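Local coordinates for flavoprotein (Thermotoga maritima, PDB 5V8S) that probably transfers electrons through FMN to a di-iron centre, as an oxidoreductase of the flavo-di-iron protein family, at residues 178-190 and 201-214. The protein carries 1 engineered substitution. Sequence-based numbering, arbitrary orientation.
Sequences SCDVGGGYLLPEI and RYLPHVTKYIVTVI. With FEO (mu-oxo-diiron), chain C.
In the di-iron site of this metallo-beta-lactamase-type domain, Asp-180 bridges the two irons and its side chain meets Tyr-209 of helix 196-214. OD1 binds FE2 and OD2 binds FE1; the other protein ligands are His-97, Glu-99, Asp-101, the engineered Asp-102, His-163 and His-240. The Tyr-209 ring stands 78° from the carboxylate plane, with OH 3.1 Å from Asp-180 CG. Tyr-209 OH is hydrogen-bonded to water 2 (2.9 Å), which is bound to FE2.

Beyond the metal ligand the loop runs down to the helix. Gly-184 packs its CA 4.0 Å from Val-206 CA; Tyr-202 OH and Val-206 CG2 fill the place a side chain would take, so glycine suits it. The Tyr-185 side chain then lies along helix 196-214, from His-205 to Thr-212: the edge of Tyr-209 points at its face in a T-shaped pair, planes at 79°, while Lys-208 CG packs against its CD2 and CE2. Tyr-185 OH donates to Thr-212 OG1 (2.8 Å), which in turn donates to Lys-208 O. OG1 sits between the backbone N and the carbonyl carbon (chi1 59°), which turns it back to Lys-208 O. Leu-186 lays CD1 over the His-205 ring, 4.0 Å from its centroid, a CH-pi contact suited to a branched aliphatic.

The hydroxyl relay fixes the far end of Tyr-185. Packing of Tyr-209 between Gly-184 N and Val-213 CB, edge against Tyr-185, probably helps hold this second-shell phenol beside the bridging carboxylate and an iron-bound water.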
ATOM      1  N   SER A 178      26.753 -11.090  14.626  1.00 19.78           N
ATOM      2  CA  SER A 178      25.709 -10.211  15.117  1.00 19.89           C
ATOM      3  C   SER A 178      24.355 -10.416  14.457  1.00 19.88           C
ATOM      4  O   SER A 178      23.408  -9.719  14.819  1.00 20.93           O
ATOM      5  CB  SER A 178      26.142  -8.753  14.935  1.00 20.86           C
ATOM      6  OG  SER A 178      26.510  -8.508  13.598  1.00 22.23           O
ATOM      7  N   CYS A 179      24.243 -11.326  13.491  1.00 19.84           N
ATOM      8  CA  CYS A 179      22.985 -11.610  12.804  1.00 20.03           C
ATOM      9  C   CYS A 179      22.325 -10.333  12.264  1.00 18.76           C
ATOM     10  O   CYS A 179      22.936  -9.649  11.456  1.00 20.47           O
ATOM     11  CB  CYS A 179      22.049 -12.461  13.660  1.00 22.72           C
ATOM     12  SG  CYS A 179      20.853 -13.345  12.641  1.00 28.36           S
ATOM     13  N   ASP A 180      21.107  -9.968  12.683  1.00 18.61           N
ATOM     14  CA  ASP A 180      20.471  -8.781  12.091  1.00 18.15           C
ATOM     15  C   ASP A 180      21.150  -7.484  12.482  1.00 18.38           C
ATOM     16  O   ASP A 180      21.006  -6.487  11.757  1.00 18.78           O
ATOM     17  CB  ASP A 180      19.009  -8.637  12.512  1.00 17.66           C
ATOM     18  CG  ASP A 180      18.078  -9.651  11.848  1.00 18.63           C
ATOM     19  OD1 ASP A 180      18.524 -10.392  10.947  1.00 19.21           O
ATOM     20  OD2 ASP A 180      16.896  -9.717  12.248  1.00 21.63           O
ATOM     21  N   VAL A 181      21.866  -7.464  13.600  1.00 18.97           N
ATOM     22  CA  VAL A 181      22.524  -6.254  14.073  1.00 20.30           C
ATOM     23  C   VAL A 181      23.718  -5.995  13.159  1.00 21.64           C
ATOM     24  O   VAL A 181      24.682  -6.763  13.139  1.00 23.51           O
ATOM     25  CB  VAL A 181      22.946  -6.393  15.540  1.00 21.16           C
ATOM     26  CG1 VAL A 181      23.673  -5.139  16.005  1.00 23.43           C
ATOM     27  CG2 VAL A 181      21.733  -6.670  16.423  1.00 22.76           C
ATOM     28  N   GLY A 182      23.658  -4.920  12.389  1.00 20.85           N
ATOM     29  CA  GLY A 182      24.697  -4.620  11.426  1.00 19.77           C
ATOM     30  C   GLY A 182      24.406  -5.096  10.023  1.00 19.56           C
ATOM     31  O   GLY A 182      25.259  -4.934   9.136  1.00 22.10           O
ATOM     32  N   GLY A 183      23.209  -5.629   9.778  1.00 19.58           N
ATOM     33  CA  GLY A 183      22.846  -6.050   8.446  1.00 19.19           C
ATOM     34  C   GLY A 183      22.435  -4.897   7.548  1.00 18.26           C
ATOM     35  O   GLY A 183      22.254  -3.772   7.986  1.00 19.57           O
ATOM     36  N   GLY A 184      22.292  -5.228   6.273  1.00 17.06           N
ATOM     37  CA  GLY A 184      21.753  -4.309   5.288  1.00 17.05           C
ATOM     38  C   GLY A 184      21.176  -5.094   4.130  1.00 17.67           C
ATOM     39  O   GLY A 184      21.469  -6.279   3.954  1.00 19.50           O
ATOM     40  N   TYR A 185      20.346  -4.411   3.329  1.00 17.38           N
ATOM     41  CA  TYR A 185      19.936  -4.945   2.042  1.00 17.72           C
ATOM     42  C   TYR A 185      21.076  -4.755   1.036  1.00 19.67           C
ATOM     43  O   TYR A 185      22.122  -4.188   1.365  1.00 19.75           O
ATOM     44  CB  TYR A 185      18.687  -4.211   1.543  1.00 17.12           C
ATOM     45  CG  TYR A 185      17.463  -4.325   2.425  1.00 16.54           C
ATOM     46  CD1 TYR A 185      16.944  -5.564   2.790  1.00 17.06           C
ATOM     47  CD2 TYR A 185      16.800  -3.190   2.863  1.00 16.61           C
ATOM     48  CE1 TYR A 185      15.775  -5.661   3.567  1.00 17.15           C
ATOM     49  CE2 TYR A 185      15.651  -3.267   3.629  1.00 16.67           C
ATOM     50  CZ  TYR A 185      15.137  -4.508   3.991  1.00 17.57           C
ATOM     51  OH  TYR A 185      13.980  -4.607   4.755  1.00 17.14           O
ATOM     52  N   LEU A 186      20.851  -5.223  -0.204  1.00 20.32           N
ATOM     53  CA  LEU A 186      21.777  -5.147  -1.344  1.00 20.86           C
ATOM     54  C   LEU A 186      22.613  -6.416  -1.459  1.00 22.90           C
ATOM     55  O   LEU A 186      22.949  -7.053  -0.452  1.00 23.70           O
ATOM     56  CB  LEU A 186      22.709  -3.910  -1.294  1.00 22.09           C
ATOM     57  CG  LEU A 186      23.497  -3.602  -2.588  1.00 23.13           C
ATOM     58  CD1 LEU A 186      22.625  -3.095  -3.709  1.00 24.10           C
ATOM     59  CD2 LEU A 186      24.622  -2.597  -2.325  1.00 24.24           C
ATOM     60  N   LEU A 187      22.986  -6.768  -2.688  1.00 22.49           N
ATOM     61  CA  LEU A 187      23.868  -7.897  -2.943  1.00 24.17           C
ATOM     62  C   LEU A 187      25.193  -7.397  -3.495  1.00 27.89           C
ATOM     63  O   LEU A 187      25.425  -7.471  -4.709  1.00 28.69           O
ATOM     64  CB  LEU A 187      23.205  -8.834  -3.947  1.00 23.70           C
ATOM     65  CG  LEU A 187      21.829  -9.349  -3.524  1.00 22.75           C
ATOM     66  CD1 LEU A 187      21.180 -10.127  -4.674  1.00 23.15           C
ATOM     67  CD2 LEU A 187      21.935 -10.180  -2.245  1.00 23.04           C
ATOM     68  N   PRO A 188      26.086  -6.892  -2.643  1.00 29.06           N
ATOM     69  CA  PRO A 188      27.302  -6.258  -3.145  1.00 30.48           C
ATOM     70  C   PRO A 188      28.206  -7.264  -3.832  1.00 31.42           C
ATOM     71  O   PRO A 188      28.200  -8.463  -3.543  1.00 29.90           O
ATOM     72  CB  PRO A 188      27.959  -5.695  -1.878  1.00 31.16           C
ATOM     73  CG  PRO A 188      26.918  -5.747  -0.823  1.00 32.16           C
ATOM     74  CD  PRO A 188      26.025  -6.866  -1.174  1.00 30.69           C
ATOM     75  N   GLU A 189      29.034  -6.734  -4.721  1.00 32.68           N
ATOM     76  CA  GLU A 189      29.882  -7.539  -5.582  1.00 37.10           C
ATOM     77  C   GLU A 189      31.116  -8.086  -4.867  1.00 32.55           C
ATOM     78  O   GLU A 189      31.981  -8.664  -5.529  1.00 32.50           O
ATOM     79  CB  GLU A 189      30.318  -6.699  -6.793  1.00 45.64           C
ATOM     80  CG  GLU A 189      29.285  -5.651  -7.262  1.00 53.53           C
ATOM     81  CD  GLU A 189      29.581  -5.111  -8.665  1.00 60.13           C
ATOM     82  OE1 GLU A 189      29.456  -3.882  -8.881  1.00 62.54           O
ATOM     83  OE2 GLU A 189      29.943  -5.916  -9.554  1.00 62.01           O
ATOM     84  N   ILE A 190      31.227  -7.914  -3.551  1.00 28.60           N
ATOM     85  CA  ILE A 190      32.329  -8.471  -2.763  1.00 26.56           C
ATOM     86  C   ILE A 190      31.786  -8.808  -1.379  1.00 24.43           C
ATOM     87  O   ILE A 190      30.659  -8.456  -1.033  1.00 24.74           O
ATOM     88  CB  ILE A 190      33.571  -7.548  -2.704  1.00 30.53           C
ATOM     89  CG1 ILE A 190      33.274  -6.233  -1.997  1.00 32.26           C
ATOM     90  CG2 ILE A 190      34.121  -7.288  -4.118  1.00 32.12           C
ATOM     91  CD1 ILE A 190      34.589  -5.449  -1.705  1.00 32.96           C
ATOM     92  N   ARG A 201      28.164   3.045  -1.688  1.00 27.04           N
ATOM     93  CA  ARG A 201      26.906   2.643  -2.300  1.00 26.65           C
ATOM     94  C   ARG A 201      26.069   1.799  -1.350  1.00 24.43           C
ATOM     95  O   ARG A 201      24.848   1.780  -1.466  1.00 26.00           O
ATOM     96  CB  ARG A 201      27.241   1.877  -3.575  1.00 30.46           C
ATOM     97  CG  ARG A 201      26.164   1.149  -4.242  1.00 37.55           C
ATOM     98  CD  ARG A 201      26.702   0.445  -5.503  1.00 43.22           C
ATOM     99  NE  ARG A 201      28.057   0.871  -5.887  1.00 48.01           N
ATOM    100  CZ  ARG A 201      29.045   0.039  -6.210  1.00 51.20           C
ATOM    101  NH1 ARG A 201      28.850  -1.283  -6.232  1.00 52.20           N
ATOM    102  NH2 ARG A 201      30.233   0.535  -6.528  1.00 51.96           N
ATOM    103  N   TYR A 202      26.714   1.059  -0.441  1.00 23.41           N
ATOM    104  CA  TYR A 202      26.026   0.111   0.430  1.00 21.86           C
ATOM    105  C   TYR A 202      25.302   0.800   1.585  1.00 22.44           C
ATOM    106  O   TYR A 202      24.208   0.376   1.971  1.00 21.58           O
ATOM    107  CB  TYR A 202      27.050  -0.903   0.949  1.00 21.09           C
ATOM    108  CG  TYR A 202      26.520  -1.905   1.954  1.00 20.82           C
ATOM    109  CD1 TYR A 202      25.478  -2.767   1.637  1.00 20.97           C
ATOM    110  CD2 TYR A 202      27.100  -2.029   3.219  1.00 20.78           C
ATOM    111  CE1 TYR A 202      25.011  -3.691   2.538  1.00 20.98           C
ATOM    112  CE2 TYR A 202      26.632  -2.969   4.140  1.00 20.61           C
ATOM    113  CZ  TYR A 202      25.575  -3.788   3.787  1.00 19.81           C
ATOM    114  OH  TYR A 202      25.118  -4.729   4.687  1.00 19.97           O
ATOM    115  N   LEU A 203      25.881   1.843   2.166  1.00 21.79           N
ATOM    116  CA  LEU A 203      25.333   2.370   3.415  1.00 21.03           C
ATOM    117  C   LEU A 203      23.881   2.835   3.304  1.00 21.26           C
ATOM    118  O   LEU A 203      23.115   2.612   4.259  1.00 22.20           O
ATOM    119  CB  LEU A 203      26.268   3.430   4.011  1.00 23.36           C
ATOM    120  CG  LEU A 203      27.512   2.825   4.685  1.00 24.25           C
ATOM    121  CD1 LEU A 203      28.515   3.916   4.990  1.00 25.75           C
ATOM    122  CD2 LEU A 203      27.140   2.094   5.948  1.00 24.98           C
ATOM    123  N   PRO A 204      23.434   3.467   2.223  1.00 22.33           N
ATOM    124  CA  PRO A 204      22.003   3.806   2.141  1.00 20.73           C
ATOM    125  C   PRO A 204      21.102   2.584   2.205  1.00 19.79           C
ATOM    126  O   PRO A 204      19.983   2.670   2.723  1.00 20.80           O
ATOM    127  CB  PRO A 204      21.889   4.549   0.805  1.00 21.44           C
ATOM    128  CG  PRO A 204      23.272   5.090   0.569  1.00 23.51           C
ATOM    129  CD  PRO A 204      24.211   4.062   1.122  1.00 22.50           C
ATOM    130  N   HIS A 205      21.565   1.436   1.703  1.00 19.65           N
ATOM    131  CA  HIS A 205      20.799   0.203   1.844  1.00 18.79           C
ATOM    132  C   HIS A 205      20.844  -0.347   3.266  1.00 18.95           C
ATOM    133  O   HIS A 205      19.930  -1.087   3.658  1.00 18.60           O
ATOM    134  CB  HIS A 205      21.267  -0.838   0.833  1.00 19.37           C
ATOM    135  CG  HIS A 205      21.109  -0.396  -0.590  1.00 21.45           C
ATOM    136  ND1 HIS A 205      19.936  -0.569  -1.295  1.00 23.01           N
ATOM    137  CD2 HIS A 205      21.965   0.238  -1.427  1.00 23.79           C
ATOM    138  CE1 HIS A 205      20.079  -0.054  -2.507  1.00 24.61           C
ATOM    139  NE2 HIS A 205      21.301   0.442  -2.611  1.00 24.91           N
ATOM    140  N   VAL A 206      21.881  -0.004   4.036  1.00 18.19           N
ATOM    141  CA  VAL A 206      21.879  -0.289   5.468  1.00 17.81           C
ATOM    142  C   VAL A 206      20.831   0.566   6.161  1.00 18.41           C
ATOM    143  O   VAL A 206      20.047   0.070   6.970  1.00 18.56           O
ATOM    144  CB  VAL A 206      23.279  -0.060   6.065  1.00 18.61           C
ATOM    145  CG1 VAL A 206      23.243  -0.229   7.585  1.00 18.64           C
ATOM    146  CG2 VAL A 206      24.261  -1.017   5.432  1.00 19.84           C
ATOM    147  N   THR A 207      20.765   1.856   5.818  1.00 18.90           N
ATOM    148  CA  THR A 207      19.748   2.710   6.420  1.00 17.92           C
ATOM    149  C   THR A 207      18.354   2.171   6.131  1.00 17.34           C
ATOM    150  O   THR A 207      17.495   2.134   7.019  1.00 17.60           O
ATOM    151  CB  THR A 207      19.876   4.129   5.879  1.00 19.35           C
ATOM    152  OG1 THR A 207      21.183   4.610   6.209  1.00 21.14           O
ATOM    153  CG2 THR A 207      18.829   5.030   6.519  1.00 19.95           C
ATOM    154  N   LYS A 208      18.112   1.762   4.886  1.00 17.47           N
ATOM    155  CA  LYS A 208      16.811   1.210   4.516  1.00 17.72           C
ATOM    156  C   LYS A 208      16.464  -0.010   5.362  1.00 17.76           C
ATOM    157  O   LYS A 208      15.323  -0.154   5.816  1.00 18.05           O
ATOM    158  CB  LYS A 208      16.840   0.851   3.033  1.00 18.71           C
ATOM    159  CG  LYS A 208      15.506   0.454   2.430  1.00 19.00           C
ATOM    160  CD  LYS A 208      15.732   0.134   0.947  1.00 21.87           C
ATOM    161  CE  LYS A 208      14.523  -0.387   0.230  1.00 23.19           C
ATOM    162  NZ  LYS A 208      14.842  -0.649  -1.211  1.00 23.42           N
ATOM    163  N   TYR A 209      17.438  -0.905   5.570  1.00 17.34           N
ATOM    164  CA  TYR A 209      17.263  -2.078   6.425  1.00 17.65           C
ATOM    165  C   TYR A 209      16.974  -1.675   7.869  1.00 17.38           C
ATOM    166  O   TYR A 209      16.046  -2.193   8.501  1.00 17.14           O
ATOM    167  CB  TYR A 209      18.530  -2.946   6.344  1.00 18.45           C
ATOM    168  CG  TYR A 209      18.469  -4.153   7.237  1.00 18.91           C
ATOM    169  CD1 TYR A 209      17.861  -5.319   6.801  1.00 19.46           C
ATOM    170  CD2 TYR A 209      19.017  -4.133   8.526  1.00 19.28           C
ATOM    171  CE1 TYR A 209      17.794  -6.436   7.619  1.00 22.20           C
ATOM    172  CE2 TYR A 209      18.940  -5.232   9.336  1.00 21.42           C
ATOM    173  CZ  TYR A 209      18.319  -6.378   8.876  1.00 23.20           C
ATOM    174  OH  TYR A 209      18.241  -7.479   9.699  1.00 26.79           O
ATOM    175  N   ILE A 210      17.764  -0.756   8.420  1.00 17.05           N
ATOM    176  CA  ILE A 210      17.550  -0.326   9.798  1.00 16.40           C
ATOM    177  C   ILE A 210      16.126   0.152   9.995  1.00 16.68           C
ATOM    178  O   ILE A 210      15.433  -0.263  10.929  1.00 18.52           O
ATOM    179  CB  ILE A 210      18.550   0.775  10.199  1.00 17.16           C
ATOM    180  CG1 ILE A 210      19.966   0.235  10.256  1.00 18.24           C
ATOM    181  CG2 ILE A 210      18.161   1.352  11.545  1.00 19.69           C
ATOM    182  CD1 ILE A 210      21.021   1.340  10.328  1.00 19.68           C
ATOM    183  N   VAL A 211      15.686   1.080   9.154  1.00 16.55           N
ATOM    184  CA  VAL A 211      14.385   1.701   9.387  1.00 16.23           C
ATOM    185  C   VAL A 211      13.266   0.676   9.224  1.00 15.87           C
ATOM    186  O   VAL A 211      12.374   0.561  10.077  1.00 16.85           O
ATOM    187  CB  VAL A 211      14.173   2.933   8.487  1.00 17.11           C
ATOM    188  CG1 VAL A 211      12.791   3.550   8.763  1.00 18.63           C
ATOM    189  CG2 VAL A 211      15.262   3.993   8.713  1.00 17.93           C
ATOM    190  N   THR A 212      13.300  -0.091   8.129  1.00 16.09           N
ATOM    191  CA  THR A 212      12.213  -1.023   7.848  1.00 16.60           C
ATOM    192  C   THR A 212      12.149  -2.173   8.843  1.00 16.86           C
ATOM    193  O   THR A 212      11.051  -2.567   9.241  1.00 18.71           O
ATOM    194  CB  THR A 212      12.255  -1.566   6.414  1.00 16.40           C
ATOM    195  OG1 THR A 212      13.489  -2.244   6.151  1.00 16.69           O
ATOM    196  CG2 THR A 212      12.006  -0.445   5.396  1.00 16.95           C
ATOM    197  N   VAL A 213      13.298  -2.725   9.245  1.00 16.82           N
ATOM    198  CA  VAL A 213      13.311  -3.922  10.096  1.00 18.22           C
ATOM    199  C   VAL A 213      13.398  -3.573  11.574  1.00 17.22           C
ATOM    200  O   VAL A 213      12.708  -4.176  12.405  1.00 18.85           O
ATOM    201  CB  VAL A 213      14.452  -4.856   9.652  1.00 19.70           C
ATOM    202  CG1 VAL A 213      14.566  -6.075  10.563  1.00 20.50           C
ATOM    203  CG2 VAL A 213      14.242  -5.293   8.219  1.00 21.41           C
ATOM    204  N   ILE A 214      14.254  -2.612  11.928  1.00 17.64           N
ATOM    205  CA  ILE A 214      14.548  -2.299  13.320  1.00 17.96           C
ATOM    206  C   ILE A 214      13.936  -0.982  13.783  1.00 18.23           C
ATOM    207  O   ILE A 214      14.001  -0.677  14.980  1.00 19.11           O
ATOM    208  CB  ILE A 214      16.072  -2.294  13.564  1.00 19.38           C
ATOM    209  CG1 ILE A 214      16.736  -3.458  12.818  1.00 21.17           C
ATOM    210  CG2 ILE A 214      16.385  -2.366  15.054  1.00 20.03           C
ATOM    211  CD1 ILE A 214      18.252  -3.494  12.936  1.00 23.01           C
TER
HETATM  212 FE1  FEO C 401      15.100 -10.700  11.903  1.00 19.83          FE
HETATM  213 FE2  FEO C 401      17.374 -11.465   9.482  1.00 21.34          FE
HETATM  214  O   FEO C 401      15.938 -11.815  10.644  1.00 21.81           O
HETATM  215  O   HOH W   1      26.668  -5.041   6.857  1.00 19.77           O
HETATM  216  O   HOH W   2      16.320  -9.529   8.925  1.00 26.54           O
HETATM  217  O   HOH W   3      14.726  -9.525  10.073  1.00 54.25           O